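Local coordinates for glycoside hydrolase family 16 protein (Bacteroides ovatus, PDB 7KR6), which probably hydrolyses internal beta-glucosidic bonds of mixed-linkage beta-glucans, acting as an endo-glucanase, at residues 66-69 with 70-73; 191-194 with 195-199. The protein carries 1 engineered substitution. All coordinates share one frame; numbering follows the deposited sequence.

Contact 1: residues 66-69 with 70-73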
# COMPACT_ATOMS: atom_id res chain seq x y z
N ALA A 66 3.90 23.27 -6.51
CA ALA A 66 4.72 23.45 -7.73
C ALA A 66 6.16 23.19 -7.33
O ALA A 66 6.60 23.59 -6.25
CB ALA A 66 4.52 24.84 -8.23
N TYR A 67 6.93 22.56 -8.20
CA TYR A 67 8.38 22.49 -7.99
C TYR A 67 9.06 23.63 -8.76
O TYR A 67 8.65 23.86 -9.94
CB TYR A 67 8.91 21.14 -8.44
CG TYR A 67 8.57 19.97 -7.52
CD1 TYR A 67 8.98 20.00 -6.20
CD2 TYR A 67 7.91 18.85 -7.99
CE1 TYR A 67 8.74 18.93 -5.35
CE2 TYR A 67 7.68 17.77 -7.15
CZ TYR A 67 8.11 17.80 -5.84
OH TYR A 67 7.88 16.73 -5.00
N ASP A 68 10.05 24.24 -8.18
CA ASP A 68 10.85 25.26 -8.92
C ASP A 68 12.26 25.34 -8.39
O ASP A 68 12.60 24.79 -7.33
CB ASP A 68 10.13 26.59 -9.03
CG ASP A 68 9.99 27.35 -7.74
OD1 ASP A 68 10.86 27.21 -6.86
OD2 ASP A 68 9.02 28.12 -7.65
N ALA A 69 13.11 25.98 -9.20
CA ALA A 69 14.54 25.97 -8.90
C ALA A 69 14.81 26.80 -7.64
O ALA A 69 15.79 26.53 -6.95
CB ALA A 69 15.31 26.47 -10.10
N ALA A 70 14.00 27.83 -7.37
CA ALA A 70 14.25 28.72 -6.22
C ALA A 70 14.10 27.96 -4.90
O ALA A 70 14.59 28.47 -3.86
CB ALA A 70 13.31 29.90 -6.26
N HIS A 71 13.41 26.82 -4.90
CA HIS A 71 13.15 26.09 -3.64
C HIS A 71 14.15 24.95 -3.46
O HIS A 71 13.91 24.05 -2.62
CB HIS A 71 11.67 25.71 -3.59
CG HIS A 71 10.84 26.92 -3.31
ND1 HIS A 71 10.45 27.81 -4.33
CD2 HIS A 71 10.34 27.42 -2.16
CE1 HIS A 71 9.73 28.80 -3.80
NE2 HIS A 71 9.65 28.58 -2.48
N VAL A 72 15.22 24.95 -4.25
CA VAL A 72 16.39 24.07 -4.06
C VAL A 72 17.57 25.00 -3.80
O VAL A 72 17.82 25.91 -4.63
CB VAL A 72 16.64 23.16 -5.27
CG1 VAL A 72 17.81 22.24 -4.98
CG2 VAL A 72 15.39 22.37 -5.66
N SER A 73 18.31 24.73 -2.72
CA SER A 73 19.53 25.51 -2.42
C SER A 73 20.56 24.65 -1.70
O SER A 73 20.22 23.55 -1.18
CB SER A 73 19.19 26.78 -1.67
OG SER A 73 18.82 26.49 -0.34

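Contact 2: residues 191-194 with 195-199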
# COMPACT_ATOMS: atom_id res chain seq x y z
N LEU A 191 12.15 10.17 13.58
CA LEU A 191 13.08 10.56 12.49
C LEU A 191 12.90 12.04 12.19
O LEU A 191 13.60 12.53 11.29
CB LEU A 191 12.81 9.71 11.26
CG LEU A 191 13.10 8.24 11.49
CD1 LEU A 191 12.58 7.46 10.28
CD2 LEU A 191 14.61 7.99 11.69
N GLN A 192 12.08 12.75 12.99
CA GLN A 192 11.67 14.13 12.69
C GLN A 192 11.96 14.94 13.95
O GLN A 192 11.07 15.64 14.43
CB GLN A 192 10.22 14.21 12.23
CG GLN A 192 9.94 13.42 10.96
CD GLN A 192 8.48 13.34 10.60
OE1 GLN A 192 7.63 13.98 11.24
NE2 GLN A 192 8.14 12.49 9.64
N ASP A 193 13.19 14.78 14.44
CA ASP A 193 13.60 15.09 15.84
C ASP A 193 14.68 16.18 15.79
O ASP A 193 15.38 16.31 16.79
CB ASP A 193 14.17 13.85 16.52
CG ASP A 193 15.40 13.22 15.86
OD1 ASP A 193 15.59 13.43 14.65
OD2 ASP A 193 16.14 12.46 16.58
N GLY A 194 14.87 16.84 14.66
CA GLY A 194 15.92 17.88 14.52
C GLY A 194 17.32 17.31 14.36
O GLY A 194 18.27 18.11 14.44
N ASN A 195 17.46 16.01 14.10
CA ASN A 195 18.77 15.37 13.86
C ASN A 195 18.78 14.71 12.47
O ASN A 195 17.70 14.45 11.91
CB ASN A 195 19.14 14.33 14.91
CG ASN A 195 19.32 14.94 16.29
OD1 ASN A 195 18.83 14.39 17.26
ND2 ASN A 195 20.00 16.08 16.37
N TYR A 196 19.98 14.48 11.97
CA TYR A 196 20.20 13.75 10.70
C TYR A 196 20.15 12.27 10.99
O TYR A 196 20.60 11.81 12.05
CB TYR A 196 21.53 14.17 10.07
CG TYR A 196 21.48 15.57 9.51
CD1 TYR A 196 21.59 16.69 10.33
CD2 TYR A 196 21.30 15.79 8.16
CE1 TYR A 196 21.53 17.97 9.80
CE2 TYR A 196 21.14 17.07 7.63
CZ TYR A 196 21.32 18.17 8.45
OH TYR A 196 21.21 19.43 7.95
N HIS A 197 19.58 11.51 10.06
CA HIS A 197 19.52 10.03 10.11
C HIS A 197 20.01 9.47 8.78
O HIS A 197 19.90 10.15 7.75
CB HIS A 197 18.11 9.54 10.47
CG HIS A 197 17.62 10.06 11.78
ND1 HIS A 197 17.80 9.36 12.96
CD2 HIS A 197 16.99 11.22 12.09
CE1 HIS A 197 17.30 10.08 13.95
NE2 HIS A 197 16.82 11.24 13.46
N THR A 198 20.59 8.29 8.82
CA THR A 198 21.20 7.67 7.63
C THR A 198 20.17 6.70 7.05
O THR A 198 19.70 5.78 7.78
CB THR A 198 22.49 6.95 7.97
OG1 THR A 198 23.36 7.98 8.45
CG2 THR A 198 23.11 6.30 6.75
N TYR A 199 19.87 6.87 5.77
CA TYR A 199 18.97 6.00 5.00
C TYR A 199 19.87 5.26 4.01
O TYR A 199 20.55 5.94 3.25
CB TYR A 199 17.86 6.83 4.33
CG TYR A 199 17.04 7.58 5.35
CD1 TYR A 199 15.97 6.95 5.92
CD2 TYR A 199 17.38 8.85 5.80
CE1 TYR A 199 15.22 7.56 6.90
CE2 TYR A 199 16.65 9.47 6.81
CZ TYR A 199 15.56 8.82 7.35
OH TYR A 199 14.78 9.40 8.31
O HOH W 1 15.50 11.91 9.12
O HOH W 2 15.16 14.74 11.24

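Contact 1: residues 66-69 with 70-73
Asp68 meets His71 through both its main chain and its carboxylate. Its carbonyl O accepts His71 N at 3.3 Å, closing a turn through Ala69 and Ala70, which take up a single 3-10 turn. The side chain stays with the same turn: CG sits between the backbone N and the carbonyl carbon (chi1 69°), which brings the carboxylate round to the imidazole. There OD1 accepts the N-H of His71 ND1 at 2.6 Å, a nearly straight bond (165° at the hydrogen). It is reached on the syn side, somewhat out of the carboxylate plane, yet almost exactly in the plane of the ring; the two flat groups are turned 38° against each other. The same OD1 also accepts a weak bond from His71 N at 3.2 Å, and Ala70 CB lies 3.7 Å from OD1. One residue on, Ala69 O receives Val72 N at 3.2 Å, so that two successive turn bonds lead the chain into strand 72-77. The buried side chain of Val72 touches Leu83, Leu85, Ile99 and Phe45, while Lys52 NZ bonds to Val72 O and, weakly, to Ala69 O. On the far side of the imidazole, NE2 is hydrogen-bonded to Glu88 OE1. Asp68 and His71 thus form a His-carboxylate hydrogen bond within the turn between strands 66-67 and 72-77. With a carboxylate at each nitrogen, the ring is fixed in its rotation, and the two acids would be expected to favour the doubly protonated, positively charged imidazole.

Contact 2: residues 191-194 with 195-199
Asp193 OD1 is gripped from both faces of its carboxylate plane: His197 NE2 reaches it at 2.8 Å and Asn195 N at 3.2 Å. The histidine bond is close to straight, 169° at the hydrogen, and lies exactly in the imidazole plane, approaching OD1 on its syn side; the backbone amide comes instead from well above the carboxylate. Asp193 OD2 and Asn195 OD1, both acceptors, are 3.4 Å apart with no hydrogen bond between them, the carboxylate and amide planes nearly perpendicular. At the other ring nitrogen, His197 ND1 bonds to Asp213 OD2, and the imidazole is thereby held between two aspartates, which would tend to stabilise a positive charge on it. Leu191 covers one face of that ring: its CD2 methyl sits 3.8 Å from the centroid in a CH-pi contact. CD1, the other branch, lies 3.5 Å from Tyr199 OH, at the edge of the Tyr199 ring. That hydroxyl is also joined to Leu191 O through a water, 2.7 Å from OH; a second water lies within hydrogen-bonding range of Leu191 O and Asn195 O, but has more acceptors around it than protons, so its donations are uncertain. Gly194 rounds the bend with a positive phi of 77°. The bond from Asn195 N back to Asp193 OD1 defines an Asx turn, here delivering the chain into strand 197-203 of the beta-jelly-roll fold of family 16 glycoside hydrolases.

Overall arrangement
Contact 1 comes first along the chain and contact 2 well after it; their centres lie 22 Å apart, and their nearest atoms, about 10 Å apart, do not touch. Each is a tight turn that feeds a strand: residues 66-73 lead into strand 72-77, residues 191-199 into strand 197-203. The two strands are linked by strand pairing, since 72-77 pairs with 80-90 and 197-203 with 112-117, and both of those partners flank strand 261-271. Near contact 1, Tyr67 packs on Arg98, a residue of the glycan pocket, whereas the Tyr199 side chain of contact 2 lies about 13 Å from the bound fluoroglucose. The two turns thus lead into different strands of one jelly-roll framework.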